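Local coordinates for protein inositol monophosphatase (Zymomonas mobilis, PDB 4N81) that probably acts as a magnesium-dependent phosphatase of the inositol monophosphatase superfamily, hydrolysing inositol monophosphate or related phosphate monoesters, at residues Glu7-Leu12 and Arg81-Asp86; Ile23-Phe28 and Ile122-Trp127; Ile105-Val108 and Pro113-Gly116; Leu192-His197 and Val215-Gly220. One frame throughout, in Å; residues are numbered along the deposited sequence.

Contact 1 (Glu7-Leu12 and Arg81-Asp86); sequences EDDIRL and RLWVLD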
loop_
_atom_site.group_PDB
_atom_site.type_symbol
_atom_site.label_atom_id
_atom_site.label_comp_id
_atom_site.label_asym_id
_atom_site.label_seq_id
_atom_site.Cartn_x
_atom_site.Cartn_y
_atom_site.Cartn_z
ATOM N N GLU A 7 -25.401 13.936 15.518
ATOM C CA GLU A 7 -24.902 12.942 16.476
ATOM C C GLU A 7 -25.538 11.551 16.276
ATOM O O GLU A 7 -24.840 10.519 16.298
ATOM C CB GLU A 7 -25.235 13.436 17.898
ATOM C CG GLU A 7 -24.869 12.505 19.035
ATOM C CD GLU A 7 -25.403 13.019 20.395
ATOM O OE1 GLU A 7 -25.556 14.258 20.546
ATOM O OE2 GLU A 7 -25.675 12.184 21.304
ATOM N N ASP A 8 -26.854 11.520 16.039
ATOM C CA ASP A 8 -27.548 10.230 15.900
ATOM C C ASP A 8 -27.103 9.481 14.645
ATOM O O ASP A 8 -26.882 8.245 14.660
ATOM C CB ASP A 8 -29.057 10.442 15.818
ATOM C CG ASP A 8 -29.689 10.674 17.181
ATOM O OD1 ASP A 8 -29.080 10.255 18.196
ATOM O OD2 ASP A 8 -30.792 11.266 17.226
ATOM N N ASP A 9 -26.944 10.252 13.563
ATOM C CA ASP A 9 -26.466 9.693 12.304
ATOM C C ASP A 9 -25.023 9.222 12.407
ATOM O O ASP A 9 -24.632 8.230 11.755
ATOM C CB ASP A 9 -26.600 10.709 11.156
ATOM C CG ASP A 9 -28.067 11.029 10.827
ATOM O OD1 ASP A 9 -28.365 12.186 10.445
ATOM O OD2 ASP A 9 -28.908 10.103 10.904
ATOM N N ILE A 10 -24.221 9.907 13.216
ATOM C CA ILE A 10 -22.827 9.454 13.403
ATOM C C ILE A 10 -22.819 8.110 14.126
ATOM O O ILE A 10 -22.064 7.179 13.786
ATOM C CB ILE A 10 -22.050 10.473 14.247
ATOM C CG1 ILE A 10 -21.776 11.748 13.440
ATOM C CG2 ILE A 10 -20.695 9.926 14.698
ATOM C CD1 ILE A 10 -21.457 12.936 14.385
ATOM N N ARG A 11 -23.718 7.987 15.108
ATOM C CA ARG A 11 -23.769 6.726 15.833
ATOM C C ARG A 11 -24.214 5.558 14.917
ATOM O O ARG A 11 -23.637 4.454 14.920
ATOM C CB ARG A 11 -24.711 6.876 17.051
ATOM C CG ARG A 11 -24.809 5.610 17.899
ATOM C CD ARG A 11 -25.761 5.852 19.124
ATOM N NE ARG A 11 -25.706 7.247 19.579
ATOM C CZ ARG A 11 -26.729 8.102 19.512
ATOM N NH1 ARG A 11 -27.901 7.699 19.021
ATOM N NH2 ARG A 11 -26.588 9.355 19.945
ATOM N N LEU A 12 -25.212 5.834 14.080
ATOM C CA LEU A 12 -25.644 4.824 13.121
ATOM C C LEU A 12 -24.482 4.495 12.161
ATOM O O LEU A 12 -24.236 3.339 11.837
ATOM C CB LEU A 12 -26.811 5.374 12.289
ATOM C CG LEU A 12 -27.437 4.432 11.245
ATOM C CD1 LEU A 12 -27.761 3.106 11.909
ATOM C CD2 LEU A 12 -28.719 5.030 10.607
ATOM N N ARG A 81 -31.946 13.669 1.778
ATOM C CA ARG A 81 -30.864 12.955 2.506
ATOM C C ARG A 81 -30.638 11.564 1.896
ATOM O O ARG A 81 -31.602 10.777 1.755
ATOM C CB ARG A 81 -31.219 12.767 4.003
ATOM C CG ARG A 81 -31.337 14.075 4.827
ATOM C CD ARG A 81 -32.018 13.893 6.214
ATOM N NE ARG A 81 -31.671 12.633 6.881
ATOM C CZ ARG A 81 -30.801 12.497 7.878
ATOM N NH1 ARG A 81 -30.154 13.547 8.369
ATOM N NH2 ARG A 81 -30.576 11.301 8.394
ATOM N N LEU A 82 -29.387 11.232 1.593
ATOM C CA LEU A 82 -29.068 9.953 0.949
ATOM C C LEU A 82 -27.867 9.333 1.645
ATOM O O LEU A 82 -26.856 10.024 1.861
ATOM C CB LEU A 82 -28.624 10.174 -0.510
ATOM C CG LEU A 82 -29.590 10.796 -1.520
ATOM C CD1 LEU A 82 -28.902 10.884 -2.885
ATOM C CD2 LEU A 82 -30.839 9.957 -1.603
ATOM N N TRP A 83 -27.921 8.032 1.891
ATOM C CA TRP A 83 -26.736 7.305 2.341
ATOM C C TRP A 83 -25.963 6.722 1.148
ATOM O O TRP A 83 -26.573 6.176 0.215
ATOM C CB TRP A 83 -27.168 6.173 3.275
ATOM C CG TRP A 83 -27.723 6.711 4.568
ATOM C CD1 TRP A 83 -29.000 7.082 4.825
ATOM C CD2 TRP A 83 -26.967 6.989 5.757
ATOM N NE1 TRP A 83 -29.108 7.565 6.123
ATOM C CE2 TRP A 83 -27.868 7.511 6.713
ATOM C CE3 TRP A 83 -25.616 6.850 6.100
ATOM C CZ2 TRP A 83 -27.462 7.885 7.991
ATOM C CZ3 TRP A 83 -25.214 7.218 7.368
ATOM C CH2 TRP A 83 -26.137 7.734 8.299
ATOM N N VAL A 84 -24.631 6.817 1.193
ATOM C CA VAL A 84 -23.802 6.321 0.114
ATOM C C VAL A 84 -22.884 5.291 0.751
ATOM O O VAL A 84 -22.182 5.629 1.683
ATOM C CB VAL A 84 -22.964 7.476 -0.496
ATOM C CG1 VAL A 84 -22.075 6.981 -1.658
ATOM C CG2 VAL A 84 -23.878 8.589 -1.012
ATOM N N LEU A 85 -22.933 4.035 0.284
ATOM C CA LEU A 85 -22.132 2.948 0.862
ATOM C C LEU A 85 -21.154 2.381 -0.164
ATOM O O LEU A 85 -21.523 2.152 -1.314
ATOM C CB LEU A 85 -23.053 1.813 1.297
ATOM C CG LEU A 85 -24.256 2.273 2.133
ATOM C CD1 LEU A 85 -25.157 1.112 2.470
ATOM C CD2 LEU A 85 -23.820 2.984 3.397
ATOM N N ASP A 86 -19.906 2.182 0.235
ATOM C CA ASP A 86 -18.986 1.382 -0.545
ATOM C C ASP A 86 -18.343 0.362 0.412
ATOM O O ASP A 86 -17.408 0.723 1.153
ATOM C CB ASP A 86 -17.900 2.252 -1.201
ATOM C CG ASP A 86 -17.164 1.497 -2.328
ATOM O OD1 ASP A 86 -17.603 0.366 -2.645
ATOM O OD2 ASP A 86 -16.183 2.032 -2.897
#

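Contact 2 (Ile23-Phe28 and Ile122-Trp127); sequences IIRPFF and IHQERW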
loop_
_atom_site.group_PDB
_atom_site.type_symbol
_atom_site.label_atom_id
_atom_site.label_comp_id
_atom_site.label_asym_id
_atom_site.label_seq_id
_atom_site.Cartn_x
_atom_site.Cartn_y
_atom_site.Cartn_z
ATOM N N ILE A 23 -18.476 -8.597 8.610
ATOM C CA ILE A 23 -18.758 -9.471 7.462
ATOM C C ILE A 23 -17.555 -9.653 6.517
ATOM O O ILE A 23 -17.294 -10.747 6.009
ATOM C CB ILE A 23 -19.943 -8.904 6.692
ATOM C CG1 ILE A 23 -21.212 -9.135 7.503
ATOM C CG2 ILE A 23 -20.030 -9.498 5.284
ATOM C CD1 ILE A 23 -22.352 -8.195 7.115
ATOM N N ILE A 24 -16.837 -8.557 6.289
ATOM C CA ILE A 24 -15.725 -8.505 5.323
ATOM C C ILE A 24 -14.468 -9.220 5.824
ATOM O O ILE A 24 -13.821 -9.939 5.074
ATOM C CB ILE A 24 -15.358 -7.033 5.008
ATOM C CG1 ILE A 24 -16.509 -6.343 4.238
ATOM C CG2 ILE A 24 -14.007 -6.943 4.233
ATOM C CD1 ILE A 24 -16.366 -4.738 4.169
ATOM N N ARG A 25 -14.171 -9.084 7.109
ATOM C CA ARG A 25 -12.886 -9.585 7.639
ATOM C C ARG A 25 -12.568 -11.067 7.318
ATOM O O ARG A 25 -11.464 -11.374 6.855
ATOM C CB ARG A 25 -12.829 -9.336 9.152
ATOM C CG ARG A 25 -11.499 -9.610 9.836
ATOM C CD ARG A 25 -11.588 -9.258 11.367
ATOM N NE ARG A 25 -11.748 -7.812 11.577
ATOM C CZ ARG A 25 -12.873 -7.241 12.023
ATOM N NH1 ARG A 25 -12.939 -5.897 12.196
ATOM N NH2 ARG A 25 -13.923 -8.006 12.309
ATOM N N PRO A 26 -13.537 -11.984 7.506
ATOM C CA PRO A 26 -13.230 -13.396 7.261
ATOM C C PRO A 26 -12.764 -13.652 5.813
ATOM O O PRO A 26 -12.204 -14.724 5.560
ATOM C CB PRO A 26 -14.567 -14.115 7.531
ATOM C CG PRO A 26 -15.288 -13.214 8.458
ATOM C CD PRO A 26 -14.878 -11.813 8.102
ATOM N N PHE A 27 -13.164 -12.804 4.855
ATOM C CA PHE A 27 -12.820 -13.032 3.441
ATOM C C PHE A 27 -11.448 -12.492 3.063
ATOM O O PHE A 27 -10.969 -12.769 1.993
ATOM C CB PHE A 27 -13.854 -12.393 2.521
ATOM C CG PHE A 27 -15.214 -13.038 2.632
ATOM C CD1 PHE A 27 -16.236 -12.436 3.368
ATOM C CD2 PHE A 27 -15.435 -14.278 2.064
ATOM C CE1 PHE A 27 -17.473 -13.038 3.485
ATOM C CE2 PHE A 27 -16.688 -14.901 2.178
ATOM C CZ PHE A 27 -17.704 -14.264 2.892
ATOM N N PHE A 28 -10.860 -11.676 3.911
ATOM C CA PHE A 28 -9.579 -11.059 3.554
ATOM C C PHE A 28 -8.473 -12.131 3.490
ATOM O O PHE A 28 -8.348 -12.957 4.419
ATOM C CB PHE A 28 -9.239 -10.007 4.615
ATOM C CG PHE A 28 -7.932 -9.289 4.338
ATOM C CD1 PHE A 28 -7.795 -8.522 3.185
ATOM C CD2 PHE A 28 -6.895 -9.368 5.255
ATOM C CE1 PHE A 28 -6.575 -7.845 2.903
ATOM C CE2 PHE A 28 -5.714 -8.687 5.043
ATOM C CZ PHE A 28 -5.554 -7.912 3.878
ATOM N N ILE A 122 -9.295 -4.454 8.874
ATOM C CA ILE A 122 -8.266 -5.431 9.255
ATOM C C ILE A 122 -7.408 -4.834 10.368
ATOM O O ILE A 122 -7.193 -5.456 11.413
ATOM C CB ILE A 122 -7.367 -5.811 8.025
ATOM C CG1 ILE A 122 -8.264 -6.244 6.844
ATOM C CG2 ILE A 122 -6.338 -6.937 8.408
ATOM C CD1 ILE A 122 -9.314 -7.342 7.194
ATOM N N HIS A 123 -6.934 -3.615 10.156
ATOM C CA HIS A 123 -6.116 -2.942 11.197
ATOM C C HIS A 123 -6.840 -2.047 12.160
ATOM O O HIS A 123 -6.230 -1.474 13.067
ATOM C CB HIS A 123 -4.869 -2.333 10.570
ATOM C CG HIS A 123 -3.980 -3.413 10.020
ATOM N ND1 HIS A 123 -3.498 -3.410 8.727
ATOM C CD2 HIS A 123 -3.587 -4.590 10.578
ATOM C CE1 HIS A 123 -2.801 -4.519 8.529
ATOM N NE2 HIS A 123 -2.858 -5.261 9.624
ATOM N N GLN A 124 -8.156 -1.979 11.993
ATOM C CA GLN A 124 -9.007 -1.178 12.888
ATOM C C GLN A 124 -8.561 0.287 12.914
ATOM O O GLN A 124 -8.177 0.824 13.954
ATOM C CB GLN A 124 -9.003 -1.749 14.311
ATOM C CG GLN A 124 -9.031 -3.247 14.351
ATOM C CD GLN A 124 -10.402 -3.753 14.203
ATOM O OE1 GLN A 124 -11.124 -3.358 13.279
ATOM N NE2 GLN A 124 -10.813 -4.616 15.134
ATOM N N GLU A 125 -8.608 0.912 11.754
ATOM C CA GLU A 125 -8.296 2.321 11.650
ATOM C C GLU A 125 -9.557 2.961 11.084
ATOM O O GLU A 125 -10.006 2.594 9.978
ATOM C CB GLU A 125 -7.167 2.489 10.631
ATOM C CG GLU A 125 -5.903 1.693 11.047
ATOM C CD GLU A 125 -4.734 1.852 10.044
ATOM O OE1 GLU A 125 -3.642 2.345 10.444
ATOM O OE2 GLU A 125 -4.930 1.455 8.874
ATOM N N ARG A 126 -10.066 3.965 11.796
ATOM C CA ARG A 126 -11.339 4.554 11.434
ATOM C C ARG A 126 -11.255 6.086 11.458
ATOM O O ARG A 126 -10.932 6.691 12.503
ATOM C CB ARG A 126 -12.443 4.087 12.395
ATOM C CG ARG A 126 -13.829 4.649 11.988
ATOM C CD ARG A 126 -14.994 4.004 12.804
ATOM N NE ARG A 126 -15.043 2.566 12.552
ATOM C CZ ARG A 126 -15.961 1.728 13.044
ATOM N NH1 ARG A 126 -16.954 2.165 13.825
ATOM N NH2 ARG A 126 -15.877 0.437 12.739
ATOM N N TRP A 127 -11.502 6.687 10.296
ATOM C CA TRP A 127 -11.579 8.144 10.153
ATOM C C TRP A 127 -13.060 8.547 10.171
ATOM O O TRP A 127 -13.844 7.907 9.474
ATOM C CB TRP A 127 -11.057 8.514 8.758
ATOM C CG TRP A 127 -9.569 8.415 8.548
ATOM C CD1 TRP A 127 -8.650 9.464 8.618
ATOM C CD2 TRP A 127 -8.821 7.235 8.221
ATOM N NE1 TRP A 127 -7.370 8.965 8.382
ATOM C CE2 TRP A 127 -7.450 7.620 8.103
ATOM C CE3 TRP A 127 -9.160 5.876 8.048
ATOM C CZ2 TRP A 127 -6.436 6.701 7.738
ATOM C CZ3 TRP A 127 -8.148 4.962 7.705
ATOM C CH2 TRP A 127 -6.804 5.380 7.547
HETATM O O HOH W 1 -8.704 -7.615 12.013
#

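Contact 3 (Ile105-Val108 and Pro113-Gly116); sequences IALV and PVLG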
loop_
_atom_site.group_PDB
_atom_site.type_symbol
_atom_site.label_atom_id
_atom_site.label_comp_id
_atom_site.label_asym_id
_atom_site.label_seq_id
_atom_site.Cartn_x
_atom_site.Cartn_y
_atom_site.Cartn_z
ATOM N N ILE A 105 -18.684 5.034 4.288
ATOM C CA ILE A 105 -20.105 5.321 4.530
ATOM C C ILE A 105 -20.274 6.848 4.531
ATOM O O ILE A 105 -19.530 7.566 5.213
ATOM C CB ILE A 105 -20.491 4.752 5.908
ATOM C CG1 ILE A 105 -20.372 3.210 5.884
ATOM C CG2 ILE A 105 -21.913 5.265 6.369
ATOM C CD1 ILE A 105 -20.071 2.595 7.227
ATOM N N ALA A 106 -21.283 7.356 3.851
ATOM C CA ALA A 106 -21.463 8.796 3.866
ATOM C C ALA A 106 -22.932 9.122 3.962
ATOM O O ALA A 106 -23.760 8.333 3.515
ATOM C CB ALA A 106 -20.888 9.389 2.604
ATOM N N LEU A 107 -23.243 10.261 4.591
ATOM C CA LEU A 107 -24.594 10.848 4.522
ATOM C C LEU A 107 -24.461 12.132 3.691
ATOM O O LEU A 107 -23.539 12.926 3.926
ATOM C CB LEU A 107 -25.096 11.222 5.921
ATOM C CG LEU A 107 -26.444 11.957 5.969
ATOM C CD1 LEU A 107 -27.539 11.140 5.250
ATOM C CD2 LEU A 107 -26.861 12.257 7.432
ATOM N N VAL A 108 -25.410 12.338 2.760
ATOM C CA VAL A 108 -25.308 13.362 1.752
ATOM C C VAL A 108 -26.627 14.135 1.809
ATOM O O VAL A 108 -27.677 13.513 1.878
ATOM C CB VAL A 108 -25.112 12.705 0.369
ATOM C CG1 VAL A 108 -25.233 13.719 -0.723
ATOM C CG2 VAL A 108 -23.752 12.041 0.288
ATOM N N PRO A 113 -21.888 15.797 0.568
ATOM C CA PRO A 113 -21.605 14.979 1.758
ATOM C C PRO A 113 -21.588 15.820 3.004
ATOM O O PRO A 113 -20.971 16.890 3.005
ATOM C CB PRO A 113 -20.176 14.457 1.506
ATOM C CG PRO A 113 -20.018 14.495 -0.006
ATOM C CD PRO A 113 -20.849 15.691 -0.467
ATOM N N VAL A 114 -22.196 15.322 4.069
ATOM C CA VAL A 114 -22.155 16.027 5.354
ATOM C C VAL A 114 -21.581 15.115 6.455
ATOM O O VAL A 114 -21.271 15.578 7.562
ATOM C CB VAL A 114 -23.523 16.536 5.779
ATOM C CG1 VAL A 114 -24.057 17.558 4.740
ATOM C CG2 VAL A 114 -24.492 15.359 5.937
ATOM N N LEU A 115 -21.396 13.830 6.145
ATOM C CA LEU A 115 -20.810 12.924 7.164
ATOM C C LEU A 115 -20.100 11.826 6.414
ATOM O O LEU A 115 -20.620 11.377 5.411
ATOM C CB LEU A 115 -21.995 12.314 7.994
ATOM C CG LEU A 115 -21.827 11.250 9.074
ATOM C CD1 LEU A 115 -23.214 11.162 9.769
ATOM C CD2 LEU A 115 -21.471 9.903 8.560
ATOM N N GLY A 116 -18.932 11.379 6.889
ATOM C CA GLY A 116 -18.222 10.327 6.185
ATOM C C GLY A 116 -17.411 9.495 7.158
ATOM O O GLY A 116 -16.838 10.029 8.107
#

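Contact 4 (Leu192-His197 and Val215-Gly220); sequences LLSLGH and VPIVEG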
loop_
_atom_site.group_PDB
_atom_site.type_symbol
_atom_site.label_atom_id
_atom_site.label_comp_id
_atom_site.label_asym_id
_atom_site.label_seq_id
_atom_site.Cartn_x
_atom_site.Cartn_y
_atom_site.Cartn_z
ATOM N N LEU A 192 -4.545 9.225 4.703
ATOM C CA LEU A 192 -3.170 9.611 5.153
ATOM C C LEU A 192 -3.032 11.114 4.989
ATOM O O LEU A 192 -2.294 11.805 5.793
ATOM C CB LEU A 192 -2.099 8.891 4.261
ATOM C CG LEU A 192 -1.966 7.398 4.613
ATOM C CD1 LEU A 192 -1.073 6.704 3.537
ATOM C CD2 LEU A 192 -1.360 7.248 6.069
ATOM N N LEU A 193 -3.721 11.640 3.976
ATOM C CA LEU A 193 -3.591 13.107 3.786
ATOM C C LEU A 193 -4.270 13.824 4.977
ATOM O O LEU A 193 -3.713 14.840 5.472
ATOM C CB LEU A 193 -4.224 13.528 2.421
ATOM C CG LEU A 193 -4.258 15.066 2.150
ATOM C CD1 LEU A 193 -4.250 15.307 0.590
ATOM C CD2 LEU A 193 -5.531 15.737 2.692
ATOM N N SER A 194 -5.394 13.259 5.503
ATOM C CA SER A 194 -6.095 13.913 6.634
ATOM C C SER A 194 -5.263 13.829 7.908
ATOM O O SER A 194 -5.384 14.669 8.778
ATOM C CB SER A 194 -7.464 13.236 6.889
ATOM O OG SER A 194 -8.185 13.312 5.665
ATOM N N LEU A 195 -4.437 12.780 8.020
ATOM C CA LEU A 195 -3.555 12.612 9.187
ATOM C C LEU A 195 -2.305 13.466 9.054
ATOM O O LEU A 195 -1.494 13.560 9.999
ATOM C CB LEU A 195 -3.134 11.143 9.333
ATOM C CG LEU A 195 -4.241 10.210 9.820
ATOM C CD1 LEU A 195 -3.768 8.794 9.485
ATOM C CD2 LEU A 195 -4.403 10.373 11.382
ATOM N N GLY A 196 -2.117 14.094 7.905
ATOM C CA GLY A 196 -0.899 14.900 7.753
ATOM C C GLY A 196 0.349 14.190 7.215
ATOM O O GLY A 196 1.489 14.614 7.483
ATOM N N HIS A 197 0.161 13.056 6.531
ATOM C CA HIS A 197 1.322 12.315 5.966
ATOM C C HIS A 197 1.390 12.350 4.450
ATOM O O HIS A 197 2.304 11.772 3.860
ATOM C CB HIS A 197 1.237 10.835 6.409
ATOM C CG HIS A 197 1.122 10.670 7.888
ATOM N ND1 HIS A 197 2.058 11.185 8.764
ATOM C CD2 HIS A 197 0.199 10.039 8.646
ATOM C CE1 HIS A 197 1.698 10.896 10.006
ATOM N NE2 HIS A 197 0.577 10.189 9.960
ATOM N N VAL A 215 -14.899 13.536 1.472
ATOM C CA VAL A 215 -14.879 15.015 1.569
ATOM C C VAL A 215 -14.966 15.614 3.022
ATOM O O VAL A 215 -14.150 16.460 3.399
ATOM C CB VAL A 215 -15.989 15.667 0.621
ATOM C CG1 VAL A 215 -15.939 17.239 0.674
ATOM C CG2 VAL A 215 -15.825 15.159 -0.852
ATOM N N PRO A 216 -15.953 15.196 3.832
ATOM C CA PRO A 216 -16.030 15.725 5.208
ATOM C C PRO A 216 -14.795 15.395 6.027
ATOM O O PRO A 216 -14.410 16.173 6.907
ATOM C CB PRO A 216 -17.280 15.032 5.799
ATOM C CG PRO A 216 -18.033 14.530 4.629
ATOM C CD PRO A 216 -17.057 14.257 3.543
ATOM N N ILE A 217 -14.191 14.240 5.751
ATOM C CA ILE A 217 -13.028 13.804 6.538
ATOM C C ILE A 217 -11.831 14.699 6.223
ATOM O O ILE A 217 -11.239 15.291 7.126
ATOM C CB ILE A 217 -12.694 12.322 6.205
ATOM C CG1 ILE A 217 -13.820 11.437 6.784
ATOM C CG2 ILE A 217 -11.254 11.906 6.668
ATOM C CD1 ILE A 217 -13.689 9.949 6.293
ATOM N N VAL A 218 -11.574 14.892 4.938
ATOM C CA VAL A 218 -10.457 15.742 4.538
ATOM C C VAL A 218 -10.692 17.199 4.966
ATOM O O VAL A 218 -9.781 17.845 5.529
ATOM C CB VAL A 218 -10.255 15.689 3.015
ATOM C CG1 VAL A 218 -9.255 16.793 2.561
ATOM C CG2 VAL A 218 -9.680 14.278 2.601
ATOM N N GLU A 219 -11.902 17.700 4.727
ATOM C CA GLU A 219 -12.184 19.096 5.011
ATOM C C GLU A 219 -12.194 19.355 6.504
ATOM O O GLU A 219 -11.684 20.381 6.922
ATOM C CB GLU A 219 -13.446 19.614 4.226
ATOM C CG GLU A 219 -13.119 19.526 2.652
ATOM C CD GLU A 219 -13.820 20.536 1.693
ATOM O OE1 GLU A 219 -15.013 20.726 2.003
ATOM O OE2 GLU A 219 -13.188 21.083 0.631
ATOM N N GLY A 220 -12.671 18.390 7.314
ATOM C CA GLY A 220 -12.763 18.607 8.752
ATOM C C GLY A 220 -11.405 18.396 9.386
ATOM O O GLY A 220 -11.231 18.688 10.593
#

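Contact 1 (Glu7-Leu12 and Arg81-Asp86)
Asp9 of segment 7-12, on helix 7-24, and Trp83 of strand 81-86 stand opposite each other, with the two short axes 12.6 Å apart and their directions differing by only 24°. Side chains from both segments bridge this gap. Asp9 and Arg81 come together from opposite directions in a salt bridge. Asp9 OD1 receives both Arg81 NH1 and Arg81 NH2, each at 3.1 Å. The guanidinium thus meets one oxygen end-on, and that oxygen lies in the guanidinium plane. Both nitrogens approach on the syn side and from the same face of the carboxylate, whose plane is turned 38° from that of the guanidinium. A weak bond from Arg81 NH2 to Asp9 OD2 (3.2 Å) adds to the grip. The charges have further mates: Asp9 OD2 pairs with Arg62, and Arg81 NH2 with Asp65. This is the first long helix lying over the large mixed sheet, part of the layered alpha-beta fold of the superfamily. With Asp9 CG anti to the carbonyl carbon (chi1 -66°), the carboxylate also passes the indole, and OD2 comes 3.9 Å from Trp83 CZ2. The carbonyl O of Asp9 sits at the ring edge, 3.8 Å from Trp83 CH2. An alanine in place of Asp9 would probably take one carboxylate from both Arg81 and Arg62, leaving Arg81 to lean mainly on Asp65. Trp83 NE1 also bonds to Asp65, which ties the ring and the arginine to one carboxylate. Leu12 CD2 rests 4.1 Å from Trp83 CZ2, and Leu12 continues onto Ile57 and Leu58 of helix 42-61.

Contact 2 (Ile23-Phe28 and Ile122-Trp127)
Ile122, first in segment 122-127, packs against Phe28 and Arg25, in the turn where the chain leaves helix 7-24. Its CG1 lies over one face of the Phe28 ring, 3.9 Å from the centroid and 17° off the ring normal. This is a CH-pi contact. Ile122 CD1 reaches the near side of the same ring, 3.7 Å from Phe28 CD2, and Ile122 CG2 is 3.8 Å from Phe28 CE2. Phe28 CG is anti to its own N (chi1 -179°), which carries the ring under the isoleucine. Ile122 CD1 also lies 4.1 Å from Arg25 CG, the two side chains sliding past each other in opposite directions. A water joins the same pair of residues, donating to Ile122 O at 2.7 Å and weakly accepting from Arg25 NE. Gln124 follows, where Gln124 and Glu125 both face Gln120 in a G1 beta bulge. Gln124 OE1 takes a weak bond from Arg25 NH1 (3.3 Å) at the guanidinium edge, with the amide turned 70° from the guanidinium. Arg25 NH1 has a better acceptor in Pro121 O, and Arg25 NH2 pairs with Asp22. A serine in place of Phe28 would probably open a gap beneath Ile122 and cost it the CH-pi contact. Further along, Glu125 forms a salt bridge to Arg29 of the second subunit. The apolar packing therefore does most of the joining here, while the polar links across it are a weak bond and a water bridge.

Contact 3 (Ile105-Val108 and Pro113-Gly116)
Leu107 and Leu115 form the antiparallel hydrogen-bonded pair near the turn of this hairpin, with CA atoms 5.1 Å apart. Ala106 with Gly116 and Val108 with Pro113 are non-hydrogen-bonded pairs. Among the backbone bonds, Leu107 N donates to Leu115 O at 3.0 Å. Leu107 O is gripped twice. Val114 N reaches it at 2.8 Å in an almost straight bond (178°). Leu115 N reaches it at 3.2 Å, on a lone pair. Both donors lie in the carbonyl plane. Because Val114 and Leu115 share this one acceptor, the register slips by one residue in a classic beta bulge, and Val114 has a psi of -9°. Weaker CA-H...O contacts flank these bonds. Gly116 CA approaches Ile105 O at 3.2 Å, and Ala106 CA approaches Leu115 O at 3.1 Å.

Apolar packing falls on both faces. Leu107 CB meets Leu115 CB at 3.9 Å. Val114 CG2, set between its backbone N and carbonyl carbon, lies 3.9 Å from Leu107 CG. On the face of Ala106, Val108 and Pro113, the Val108 methyl CG2 sits over the Pro113 ring.

The hairpin belongs to the large mixed sheet. Strand 81-86 bonds to it through Ala106 and Val108. On the other side, Gly116 bonds to Gly129 of strand 125-130 and Val114 to Lys131 just after it. Helix 7-24 covers the face of Leu107 and Leu115 through Asp9, while Ala106 on the other face touches Ala212 and Ala213.

Contact 4 (Leu192-His197 and Val215-Gly220)
Ser194 points its side chain at the helix of Val218, and their CA atoms come within 5.2 Å. So small a residue lets the two backbones approach closely. Ser194 OG is anti to the carbonyl carbon (chi1 -57°) and projects onto an apolar patch. It lies 3.5 Å from Val218 CA and equally near Ile217 CG2 and Val218 CG2. None of these is a hydrogen bond. The hydroxyl, buried here, bonds instead to Tyr190 O, one turn back in its own helix. Two methyls of the second helix therefore flank an oxygen whose polar need is met elsewhere. Beside it, Leu193 and Val218 cross at about a right angle. Leu193 CD2 meets Val218 CG1 at 3.9 Å. Val218 thus offers one methyl to each neighbour, CG1 to Leu193 and CG2 to Ser194. Ile217 gives its CG2 to the serine, while the CD1 end of its chain leads away.

Helix 187-194 finishes close by in a Schellman motif. Gly196 has positive phi (89°), and His197 N bonds back to Leu192 O at 2.9 Å. Leu192 and His197 pack on Gly97 and Gly96 of the second subunit, so this helix end also takes part in the dimer. Across the pair, helix 214-220 rests on the large sheet through Pro216 on Pro113, with Ile217 on Ile118 and Trp127. Val218 touches Met225 of strand 224-226, on the smaller sheet.

The large mixed sheet links most of these contacts. Contacts 1 and 3 have centres 6 Å apart, and their strands 81-86 and 102-109 are neighbours in the sheet. Contacts 1 and 2 sit towards the two ends of helix 7-24, with centres about 19 Å apart and no touch. Contact 4 lies about 14 Å from contact 3, centre to centre, packs on it through Pro216 and Ile217, and meets contact 2 at Trp127. Along the chain, contacts 1 and 2 interleave, contact 3 falls within the span of contact 2, and contact 4 comes last. Contact 1 thus ties the N-terminal helix to the strand ending at Asp86, a predicted magnesium ligand; contacts 2 and 4 reach the second subunit.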